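Local coordinates for trwC protein (Escherichia coli, PDB 1OMH), which acts as a conjugative relaxase that recognises and processes origin-of-transfer DNA in bacterial conjugation, this chain being its N-terminal relaxase domain, at residues Lys53-Leu58 / His163-Asn168; Leu86-Pro91 / Ala115-Gln120; Ala109-Val114 / Lys147-Thr152. One frame throughout, in Å; residues are numbered along the deposited sequence.

Contact 1. Residues Lys53-Leu58 / His163-Asn168; sequences KRFREL and HAVILN. With SO4 (sulfate ion), chain C.
Leu58 and Leu167 form the tightest spot where helix 52-60 lies against strand 158-167: CB of Leu58 meets the CD2 methyl of Leu167 at 3.5 Å, closer than ordinary carbon contact. Next to it Phe55 reaches over to the strand. Its chi1 of -174° sets CG opposite the backbone N and sends the ring tip to the sheet, where CZ lies 3.8 Å from Val165 CG1. That methyl approaches the rim of the ring close to its plane, and the two side chains cross at about a right angle. CE2 of the same ring touches Leu167 CD1 more loosely, at 4.2 Å. Alternation along the strand brings Val165 and Leu167 to the helix while Ala164 and Ile166 turn the other way, so branched aliphatics suit this face; Phe148 extends it by meeting Phe55 edge-to-face.

The far side of the helix is polar and looser. There Arg54 NE makes a weak bond to Glu57 OE1 at 3.3 Å, as part of a salt bridge, and Arg54 NH2 is bonded to Ile63 O. One water bridges the segments' ends, accepting from Asn168 N and probably donating to Leu58 O.

Midway along strand 158-167, His163, a zinc and copper ligand in other structures of this protein, donates from NE2 to sulfate O3 at 2.7 Å; its ND1 is hydrogen-bonded to Asp85. Arg154 and His161 also hold this ion, probably from the crystallisation liquor. Direct contacts between the segments are thus apolar, a water supplies the polar link, and the metal-ligand chemistry lies further back along the strand.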
loop_
_atom_site.group_PDB
_atom_site.type_symbol
_atom_site.label_atom_id
_atom_site.label_comp_id
_atom_site.label_asym_id
_atom_site.label_seq_id
_atom_site.Cartn_x
_atom_site.Cartn_y
_atom_site.Cartn_z
ATOM N N LYS B 53 14.504 7.821 11.808
ATOM C CA LYS B 53 15.522 7.115 12.569
ATOM C C LYS B 53 14.908 5.972 13.363
ATOM O O LYS B 53 15.393 4.843 13.307
ATOM C CB LYS B 53 16.264 8.064 13.517
ATOM C CG LYS B 53 17.533 7.440 14.094
ATOM C CD LYS B 53 18.237 8.354 15.091
ATOM C CE LYS B 53 19.488 7.675 15.639
ATOM N NZ LYS B 53 20.184 8.497 16.666
ATOM N N ARG B 54 13.844 6.260 14.104
ATOM C CA ARG B 54 13.198 5.222 14.892
ATOM C C ARG B 54 12.676 4.146 13.938
ATOM O O ARG B 54 12.753 2.952 14.229
ATOM C CB ARG B 54 12.048 5.813 15.716
ATOM C CG ARG B 54 11.526 4.894 16.825
ATOM C CD ARG B 54 12.593 4.630 17.885
ATOM N NE ARG B 54 12.185 3.615 18.857
ATOM C CZ ARG B 54 11.246 3.791 19.782
ATOM N NH1 ARG B 54 10.602 4.947 19.875
ATOM N NH2 ARG B 54 10.950 2.806 20.620
ATOM N N PHE B 55 12.174 4.577 12.783
ATOM C CA PHE B 55 11.641 3.648 11.794
ATOM C C PHE B 55 12.677 2.648 11.292
ATOM O O PHE B 55 12.391 1.454 11.219
ATOM C CB PHE B 55 11.044 4.416 10.610
ATOM C CG PHE B 55 10.349 3.538 9.601
ATOM C CD1 PHE B 55 10.817 3.454 8.294
ATOM C CD2 PHE B 55 9.222 2.803 9.957
ATOM C CE1 PHE B 55 10.170 2.650 7.348
ATOM C CE2 PHE B 55 8.567 1.995 9.020
ATOM C CZ PHE B 55 9.043 1.920 7.717
ATOM N N ARG B 56 13.875 3.121 10.944
ATOM C CA ARG B 56 14.923 2.224 10.450
ATOM C C ARG B 56 15.329 1.175 11.486
ATOM O O ARG B 56 15.532 0.010 11.150
ATOM C CB ARG B 56 16.171 3.009 10.011
ATOM C CG ARG B 56 16.152 3.490 8.558
ATOM C CD ARG B 56 17.416 4.289 8.216
ATOM N NE ARG B 56 17.416 4.796 6.845
ATOM C CZ ARG B 56 17.647 4.059 5.763
ATOM N NH1 ARG B 56 17.623 4.620 4.560
ATOM N NH2 ARG B 56 17.907 2.761 5.877
ATOM N N GLU B 57 15.456 1.579 12.744
ATOM C CA GLU B 57 15.843 0.617 13.761
ATOM C C GLU B 57 14.735 -0.404 13.983
ATOM O O GLU B 57 15.005 -1.604 14.066
ATOM C CB GLU B 57 16.203 1.315 15.073
ATOM C CG GLU B 57 15.152 2.238 15.620
ATOM C CD GLU B 57 15.516 2.747 17.000
ATOM O OE1 GLU B 57 14.995 2.193 17.996
ATOM O OE2 GLU B 57 16.339 3.689 17.085
ATOM N N LEU B 58 13.493 0.067 14.070
ATOM C CA LEU B 58 12.367 -0.838 14.257
ATOM C C LEU B 58 12.385 -1.877 13.149
ATOM O O LEU B 58 12.143 -3.059 13.390
ATOM C CB LEU B 58 11.051 -0.075 14.253
ATOM C CG LEU B 58 10.781 0.741 15.515
ATOM C CD1 LEU B 58 9.489 1.504 15.355
ATOM C CD2 LEU B 58 10.710 -0.182 16.729
ATOM N N HIS B 163 2.032 3.293 1.226
ATOM C CA HIS B 163 2.780 2.110 1.613
ATOM C C HIS B 163 2.627 2.004 3.120
ATOM O O HIS B 163 3.233 2.780 3.853
ATOM C CB HIS B 163 4.266 2.268 1.282
ATOM C CG HIS B 163 4.590 2.107 -0.168
ATOM N ND1 HIS B 163 4.573 0.882 -0.803
ATOM C CD2 HIS B 163 4.946 3.013 -1.110
ATOM C CE1 HIS B 163 4.905 1.041 -2.071
ATOM N NE2 HIS B 163 5.135 2.327 -2.284
ATOM N N ALA B 164 1.799 1.067 3.578
ATOM C CA ALA B 164 1.590 0.854 5.003
ATOM C C ALA B 164 2.569 -0.228 5.430
ATOM O O ALA B 164 2.324 -1.419 5.221
ATOM C CB ALA B 164 0.150 0.399 5.273
ATOM N N VAL B 165 3.683 0.185 6.018
ATOM C CA VAL B 165 4.689 -0.766 6.446
ATOM C C VAL B 165 4.437 -1.273 7.862
ATOM O O VAL B 165 4.703 -0.578 8.853
ATOM C CB VAL B 165 6.104 -0.157 6.366
ATOM C CG1 VAL B 165 7.144 -1.203 6.757
ATOM C CG2 VAL B 165 6.369 0.353 4.944
ATOM N N ILE B 166 3.906 -2.489 7.943
ATOM C CA ILE B 166 3.638 -3.110 9.229
ATOM C C ILE B 166 4.948 -3.750 9.673
ATOM O O ILE B 166 5.429 -4.700 9.055
ATOM C CB ILE B 166 2.564 -4.219 9.128
ATOM C CG1 ILE B 166 1.209 -3.632 8.713
ATOM C CG2 ILE B 166 2.408 -4.905 10.477
ATOM C CD1 ILE B 166 1.147 -3.111 7.305
ATOM N N LEU B 167 5.533 -3.234 10.743
ATOM C CA LEU B 167 6.789 -3.794 11.212
ATOM C C LEU B 167 6.564 -5.193 11.774
ATOM O O LEU B 167 5.481 -5.507 12.279
ATOM C CB LEU B 167 7.415 -2.856 12.242
ATOM C CG LEU B 167 7.823 -1.557 11.532
ATOM C CD1 LEU B 167 7.116 -0.377 12.153
ATOM C CD2 LEU B 167 9.327 -1.393 11.570
ATOM N N ASN B 168 7.589 -6.034 11.656
ATOM C CA ASN B 168 7.527 -7.417 12.120
ATOM C C ASN B 168 7.607 -7.497 13.642
ATOM O O ASN B 168 8.579 -8.009 14.196
ATOM C CB ASN B 168 8.676 -8.206 11.485
ATOM C CG ASN B 168 8.532 -9.706 11.651
ATOM O OD1 ASN B 168 9.410 -10.470 11.238
ATOM N ND2 ASN B 168 7.427 -10.139 12.249
HETATM S S SO4 C . 6.589 3.567 -5.618
HETATM O O1 SO4 C . 7.151 4.683 -4.834
HETATM O O2 SO4 C . 6.121 4.058 -6.930
HETATM O O3 SO4 C . 5.450 2.983 -4.884
HETATM O O4 SO4 C . 7.632 2.543 -5.819
HETATM O O HOH W 1 10.494 -4.917 12.029
#

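Contact 2. Residues Leu86-Pro91 / Ala115-Gln120; sequences LTFSAP and ARTLEQ. With nucleotides of chain A.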
loop_
_atom_site.group_PDB
_atom_site.type_symbol
_atom_site.label_atom_id
_atom_site.label_comp_id
_atom_site.label_asym_id
_atom_site.label_seq_id
_atom_site.Cartn_x
_atom_site.Cartn_y
_atom_site.Cartn_z
ATOM N N LEU B 86 1.763 -3.161 3.025
ATOM C CA LEU B 86 0.436 -3.233 2.435
ATOM C C LEU B 86 0.322 -1.951 1.607
ATOM O O LEU B 86 0.287 -0.845 2.151
ATOM C CB LEU B 86 -0.654 -3.286 3.515
ATOM C CG LEU B 86 -0.739 -4.510 4.442
ATOM C CD1 LEU B 86 -2.027 -4.450 5.256
ATOM C CD2 LEU B 86 -0.713 -5.792 3.639
ATOM N N THR B 87 0.296 -2.108 0.290
ATOM C CA THR B 87 0.211 -0.970 -0.617
ATOM C C THR B 87 -1.214 -0.754 -1.112
ATOM O O THR B 87 -1.744 -1.568 -1.872
ATOM C CB THR B 87 1.130 -1.175 -1.830
ATOM O OG1 THR B 87 2.483 -1.299 -1.377
ATOM C CG2 THR B 87 1.017 -0.007 -2.801
ATOM N N PHE B 88 -1.814 0.345 -0.660
ATOM C CA PHE B 88 -3.172 0.730 -1.027
ATOM C C PHE B 88 -3.115 1.733 -2.179
ATOM O O PHE B 88 -2.523 2.796 -2.039
ATOM C CB PHE B 88 -3.886 1.418 0.146
ATOM C CG PHE B 88 -4.064 0.556 1.356
ATOM C CD1 PHE B 88 -3.021 0.370 2.260
ATOM C CD2 PHE B 88 -5.285 -0.065 1.599
ATOM C CE1 PHE B 88 -3.193 -0.427 3.398
ATOM C CE2 PHE B 88 -5.466 -0.865 2.733
ATOM C CZ PHE B 88 -4.420 -1.043 3.630
ATOM N N SER B 89 -3.754 1.410 -3.296
ATOM C CA SER B 89 -3.760 2.304 -4.447
ATOM C C SER B 89 -5.189 2.632 -4.864
ATOM O O SER B 89 -6.028 1.749 -4.989
ATOM C CB SER B 89 -3.021 1.650 -5.612
ATOM O OG SER B 89 -1.690 1.336 -5.226
ATOM N N ALA B 90 -5.454 3.911 -5.073
ATOM C CA ALA B 90 -6.775 4.362 -5.476
ATOM C C ALA B 90 -7.001 4.174 -6.971
ATOM O O ALA B 90 -6.046 4.028 -7.744
ATOM C CB ALA B 90 -6.941 5.825 -5.117
ATOM N N PRO B 91 -8.277 4.135 -7.391
ATOM C CA PRO B 91 -8.613 3.980 -8.807
ATOM C C PRO B 91 -7.979 5.189 -9.499
ATOM O O PRO B 91 -7.796 6.223 -8.866
ATOM C CB PRO B 91 -10.133 4.059 -8.807
ATOM C CG PRO B 91 -10.489 3.419 -7.486
ATOM C CD PRO B 91 -9.484 4.033 -6.548
ATOM N N ALA B 115 -6.634 4.088 6.898
ATOM C CA ALA B 115 -6.615 3.959 8.354
ATOM C C ALA B 115 -7.645 2.948 8.863
ATOM O O ALA B 115 -7.348 2.137 9.738
ATOM C CB ALA B 115 -6.852 5.322 9.005
ATOM N N ARG B 116 -8.853 2.997 8.314
ATOM C CA ARG B 116 -9.904 2.078 8.732
ATOM C C ARG B 116 -9.589 0.636 8.348
ATOM O O ARG B 116 -9.887 -0.298 9.097
ATOM C CB ARG B 116 -11.241 2.512 8.130
ATOM C CG ARG B 116 -11.765 3.811 8.723
ATOM C CD ARG B 116 -12.938 4.348 7.925
ATOM N NE ARG B 116 -13.381 5.652 8.413
ATOM C CZ ARG B 116 -14.228 6.443 7.764
ATOM N NH1 ARG B 116 -14.728 6.064 6.594
ATOM N NH2 ARG B 116 -14.577 7.611 8.285
ATOM N N THR B 117 -8.975 0.447 7.185
ATOM C CA THR B 117 -8.635 -0.898 6.752
ATOM C C THR B 117 -7.541 -1.457 7.655
ATOM O O THR B 117 -7.577 -2.629 8.035
ATOM C CB THR B 117 -8.155 -0.910 5.292
ATOM O OG1 THR B 117 -9.154 -0.302 4.463
ATOM C CG2 THR B 117 -7.916 -2.336 4.814
ATOM N N LEU B 118 -6.575 -0.615 8.013
ATOM C CA LEU B 118 -5.483 -1.054 8.867
ATOM C C LEU B 118 -5.976 -1.427 10.263
ATOM O O LEU B 118 -5.348 -2.229 10.954
ATOM C CB LEU B 118 -4.401 0.030 8.947
ATOM C CG LEU B 118 -3.603 0.233 7.653
ATOM C CD1 LEU B 118 -2.675 1.418 7.795
ATOM C CD2 LEU B 118 -2.813 -1.033 7.332
ATOM N N GLU B 119 -7.091 -0.841 10.681
ATOM C CA GLU B 119 -7.651 -1.160 11.992
ATOM C C GLU B 119 -8.090 -2.618 11.957
ATOM O O GLU B 119 -7.922 -3.353 12.924
ATOM C CB GLU B 119 -8.861 -0.281 12.302
ATOM C CG GLU B 119 -8.539 1.143 12.726
ATOM C CD GLU B 119 -9.784 1.909 13.139
ATOM O OE1 GLU B 119 -10.438 1.500 14.122
ATOM O OE2 GLU B 119 -10.116 2.915 12.481
ATOM N N GLN B 120 -8.648 -3.029 10.826
ATOM C CA GLN B 120 -9.107 -4.398 10.673
ATOM C C GLN B 120 -7.949 -5.361 10.474
ATOM O O GLN B 120 -8.029 -6.538 10.848
ATOM C CB GLN B 120 -10.120 -4.479 9.529
ATOM C CG GLN B 120 -11.434 -3.812 9.924
ATOM C CD GLN B 120 -12.512 -3.901 8.864
ATOM O OE1 GLN B 120 -12.808 -4.978 8.347
ATOM N NE2 GLN B 120 -13.118 -2.765 8.546
ATOM P P DT A 23 -7.376 -0.286 -14.201
ATOM O OP1 DT A 23 -8.402 0.774 -14.038
ATOM O OP2 DT A 23 -7.291 -1.035 -15.477
ATOM O "O5'" DT A 23 -5.936 0.308 -13.825
ATOM C "C5'" DT A 23 -5.403 1.501 -14.466
ATOM C "C4'" DT A 23 -4.667 2.345 -13.444
ATOM O "O4'" DT A 23 -5.531 2.490 -12.311
ATOM C "C3'" DT A 23 -3.307 1.849 -12.916
ATOM O "O3'" DT A 23 -2.435 2.962 -13.174
ATOM C "C2'" DT A 23 -3.346 2.197 -11.437
ATOM C "C1'" DT A 23 -4.803 2.466 -11.113
ATOM N N1 DT A 23 -5.549 1.660 -10.131
ATOM C C2 DT A 23 -5.035 1.485 -8.870
ATOM O O2 DT A 23 -3.910 1.831 -8.557
ATOM N N3 DT A 23 -5.898 0.890 -7.981
ATOM C C4 DT A 23 -7.184 0.445 -8.236
ATOM O O4 DT A 23 -7.856 -0.031 -7.323
ATOM C C5 DT A 23 -7.628 0.597 -9.606
ATOM C C7 DT A 23 -8.991 0.120 -9.998
ATOM C C6 DT A 23 -6.793 1.171 -10.472
#
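The rim of the Phe88 ring, rather than a face, receives Thr117: the CG2 methyl lies near the ring plane, 3.5 Å from CE2. Leu118 comes in obliquely, its CD2 4.0 Å from CE1, and the ring of Tyr196 from helix 189-206 meets that of Phe88 with the planes about 55° apart. This is the helix-on-sheet layer of the relaxase fold, an antiparallel five-stranded sheet ordered 1-3-5-4-2, with helix 104-122 laid over strand 81-89 at 147° between their short segments.

A flat aromatic suits Phe88, since it fills the broad gap between strand and helix. Threonine suits the place facing it because its two branches do different work: CG2 stands opposite the backbone N (chi1 -55° for OG1) and so presents a methyl to the ring, while OG1 bonds to Ala113 O one turn back in the helix. Leu86, two residues before Phe88 on the same face of the strand, slides past Leu118 in the opposite direction and meets it methyl to methyl, CD1 to CD2, at 4.1 Å.

Beyond this apolar layer the strand ends at the bound DNA. Ser89 and Pro91 border the base of DT23 of chain A, with Pro91 CA 3.6 Å from its C5. The thymine N3 gives a weak hydrogen bond to the backbone oxygen of Ser89, 3.1 Å long and bent to 135°.

Contact 3. Residues Ala109-Val114 / Lys147-Thr152; sequences AHDRAV and KFRHET. With SO4 (sulfate ion), chain D.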
loop_
_atom_site.group_PDB
_atom_site.type_symbol
_atom_site.label_atom_id
_atom_site.label_comp_id
_atom_site.label_asym_id
_atom_site.label_seq_id
_atom_site.Cartn_x
_atom_site.Cartn_y
_atom_site.Cartn_z
ATOM N N ALA B 109 -9.924 11.423 2.042
ATOM C CA ALA B 109 -10.798 10.265 1.879
ATOM C C ALA B 109 -9.955 8.994 1.779
ATOM O O ALA B 109 -10.266 7.975 2.402
ATOM C CB ALA B 109 -11.663 10.424 0.635
ATOM N N HIS B 110 -8.892 9.064 0.986
ATOM C CA HIS B 110 -7.976 7.943 0.802
ATOM C C HIS B 110 -7.314 7.592 2.136
ATOM O O HIS B 110 -7.294 6.430 2.538
ATOM C CB HIS B 110 -6.900 8.313 -0.230
ATOM C CG HIS B 110 -5.719 7.391 -0.238
ATOM N ND1 HIS B 110 -5.723 6.173 -0.882
ATOM C CD2 HIS B 110 -4.501 7.507 0.340
ATOM C CE1 HIS B 110 -4.556 5.577 -0.700
ATOM N NE2 HIS B 110 -3.797 6.367 0.037
ATOM N N ASP B 111 -6.774 8.600 2.819
ATOM C CA ASP B 111 -6.117 8.377 4.101
ATOM C C ASP B 111 -7.042 7.689 5.103
ATOM O O ASP B 111 -6.619 6.792 5.830
ATOM C CB ASP B 111 -5.618 9.697 4.699
ATOM C CG ASP B 111 -4.494 10.319 3.890
ATOM O OD1 ASP B 111 -3.917 9.624 3.030
ATOM O OD2 ASP B 111 -4.175 11.504 4.126
ATOM N N ARG B 112 -8.302 8.110 5.146
ATOM C CA ARG B 112 -9.262 7.505 6.070
ATOM C C ARG B 112 -9.523 6.047 5.706
ATOM O O ARG B 112 -9.519 5.179 6.577
ATOM C CB ARG B 112 -10.581 8.277 6.057
ATOM C CG ARG B 112 -10.516 9.638 6.728
ATOM C CD ARG B 112 -11.819 10.403 6.525
ATOM N NE ARG B 112 -11.849 11.660 7.267
ATOM C CZ ARG B 112 -12.792 12.586 7.123
ATOM N NH1 ARG B 112 -13.779 12.398 6.259
ATOM N NH2 ARG B 112 -12.751 13.698 7.843
ATOM N N ALA B 113 -9.745 5.779 4.424
ATOM C CA ALA B 113 -10.004 4.413 3.989
ATOM C C ALA B 113 -8.824 3.520 4.363
ATOM O O ALA B 113 -9.015 2.374 4.770
ATOM C CB ALA B 113 -10.258 4.369 2.488
ATOM N N VAL B 114 -7.609 4.052 4.240
ATOM C CA VAL B 114 -6.407 3.303 4.597
ATOM C C VAL B 114 -6.372 3.050 6.108
ATOM O O VAL B 114 -6.119 1.937 6.547
ATOM C CB VAL B 114 -5.117 4.069 4.198
ATOM C CG1 VAL B 114 -3.901 3.373 4.773
ATOM C CG2 VAL B 114 -4.995 4.143 2.669
ATOM N N LYS B 147 2.962 4.527 7.912
ATOM C CA LYS B 147 2.200 4.784 6.687
ATOM C C LYS B 147 2.826 5.904 5.860
ATOM O O LYS B 147 3.056 7.006 6.364
ATOM C CB LYS B 147 0.755 5.166 7.027
ATOM C CG LYS B 147 0.017 4.146 7.888
ATOM C CD LYS B 147 -1.422 4.587 8.161
ATOM C CE LYS B 147 -1.453 5.861 8.990
ATOM N NZ LYS B 147 -2.843 6.303 9.298
ATOM N N PHE B 148 3.074 5.630 4.584
ATOM C CA PHE B 148 3.686 6.630 3.717
ATOM C C PHE B 148 2.871 6.843 2.446
ATOM O O PHE B 148 2.792 5.960 1.596
ATOM C CB PHE B 148 5.117 6.198 3.382
ATOM C CG PHE B 148 5.930 5.829 4.597
ATOM C CD1 PHE B 148 6.032 4.505 5.013
ATOM C CD2 PHE B 148 6.575 6.812 5.339
ATOM C CE1 PHE B 148 6.768 4.165 6.149
ATOM C CE2 PHE B 148 7.309 6.483 6.477
ATOM C CZ PHE B 148 7.406 5.155 6.879
ATOM N N ARG B 149 2.269 8.027 2.339
ATOM C CA ARG B 149 1.438 8.412 1.199
ATOM C C ARG B 149 2.280 8.996 0.064
ATOM O O ARG B 149 3.103 9.886 0.287
ATOM C CB ARG B 149 0.398 9.446 1.657
ATOM C CG ARG B 149 -0.694 9.777 0.636
ATOM C CD ARG B 149 -1.596 10.892 1.165
ATOM N NE ARG B 149 -0.838 12.120 1.373
ATOM C CZ ARG B 149 -0.991 12.930 2.413
ATOM N NH1 ARG B 149 -0.249 14.021 2.509
ATOM N NH2 ARG B 149 -1.877 12.650 3.359
ATOM N N HIS B 150 2.066 8.487 -1.147
ATOM C CA HIS B 150 2.780 8.944 -2.331
ATOM C C HIS B 150 1.788 9.312 -3.414
ATOM O O HIS B 150 0.650 8.862 -3.383
ATOM C CB HIS B 150 3.760 7.867 -2.800
ATOM C CG HIS B 150 4.943 7.731 -1.895
ATOM N ND1 HIS B 150 5.923 8.698 -1.810
ATOM C CD2 HIS B 150 5.240 6.810 -0.948
ATOM C CE1 HIS B 150 6.768 8.382 -0.845
ATOM N NE2 HIS B 150 6.375 7.241 -0.304
ATOM N N GLU B 151 2.220 10.112 -4.385
ATOM C CA GLU B 151 1.301 10.580 -5.408
ATOM C C GLU B 151 1.644 10.317 -6.869
ATOM O O GLU B 151 0.842 10.636 -7.747
ATOM C CB GLU B 151 1.064 12.080 -5.192
ATOM C CG GLU B 151 0.905 12.446 -3.711
ATOM C CD GLU B 151 0.656 13.929 -3.471
ATOM O OE1 GLU B 151 1.154 14.768 -4.256
ATOM O OE2 GLU B 151 -0.033 14.255 -2.483
ATOM N N THR B 152 2.803 9.724 -7.146
ATOM C CA THR B 152 3.161 9.469 -8.535
ATOM C C THR B 152 3.565 8.028 -8.820
ATOM O O THR B 152 4.071 7.317 -7.950
ATOM C CB THR B 152 4.311 10.394 -9.012
ATOM O OG1 THR B 152 5.537 10.003 -8.384
ATOM C CG2 THR B 152 4.009 11.847 -8.667
HETATM S S SO4 D . 5.795 10.597 -5.031
HETATM O O1 SO4 D . 6.853 10.229 -4.071
HETATM O O2 SO4 D . 6.345 11.524 -6.038
HETATM O O3 SO4 D . 4.687 11.260 -4.325
HETATM O O4 SO4 D . 5.294 9.376 -5.686
HETATM O O HOH W 2 -4.052 6.998 6.972
#
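Asp111 and Arg149 join helix and strand through a salt bridge, OD2 to NH2 at 2.7 Å. The carboxylate approaches the edge of the guanidinium with the two planes 16° apart, yet the N-H...O angle of only 127° makes the hydrogen bond itself weak. Arginine has the length to span the gap: it leaves the strand extended and then bends at chi3 (62°), which turns the guanidinium to the acid and leaves CD 3.2 Å from Asp111 OD1. An alanine at Asp111 would remove the carboxylate, and the Arg149 guanidinium would probably lose this charge mate and be freer to turn.

One turn along the helix, Val114 CG1 meets Lys147 CD of the strand more loosely, at 4.4 Å. Lys147 NZ donates a hydrogen bond to a water that donates in turn to Asp111 O; Gln37 OE1 also bonds NZ. His110, whose CD2 is near Arg149 CG, is hydrogen-bonded through ND1 with Tyr196 OH and through NE2 with Thr162 OG1, while Val114 CG2 lies 3.6 Å above one ring face, offset toward the rim.

Across the strand His150, which binds zinc or copper in metal-bound entries, points away from the helix. Its ND1 donates to sulfate O1 at 2.9 Å, and NE2 is bonded to Tyr18 O. Glu151 N meets O3 of this ion, probably from the crystallisation liquor, at 2.7 Å, joined by Thr152 N. Segments 109-114 and 147-152 run at 145° to each other, with helix 189-206 packed against Ala109, Ala113 and Val114 and strand 158-167 beside strand 145-152 in the sheet.

How the contacts relate
From the N terminus, helix 52-60 opens contact 1, which closes only at strand 158-167 and so spans everything between. Inside that long loop lie contacts 2 and 3. Strand 81-89 starts contact 2, and the chain then passes into helix 104-122, whose first part waits for contact 3 while residues 115-120 close contact 2. Strand 145-152 closes contact 3 afterwards, so these two cross, their segments alternating along the chain, with helix 104-122 shared. Strands 81-89, 158-167 and 145-152 are neighbours in the central sheet. Contact 1 packs a helix on one face of it, contacts 2 and 3 pack helix 104-122 on the other, and Ala164 touches Leu118 there.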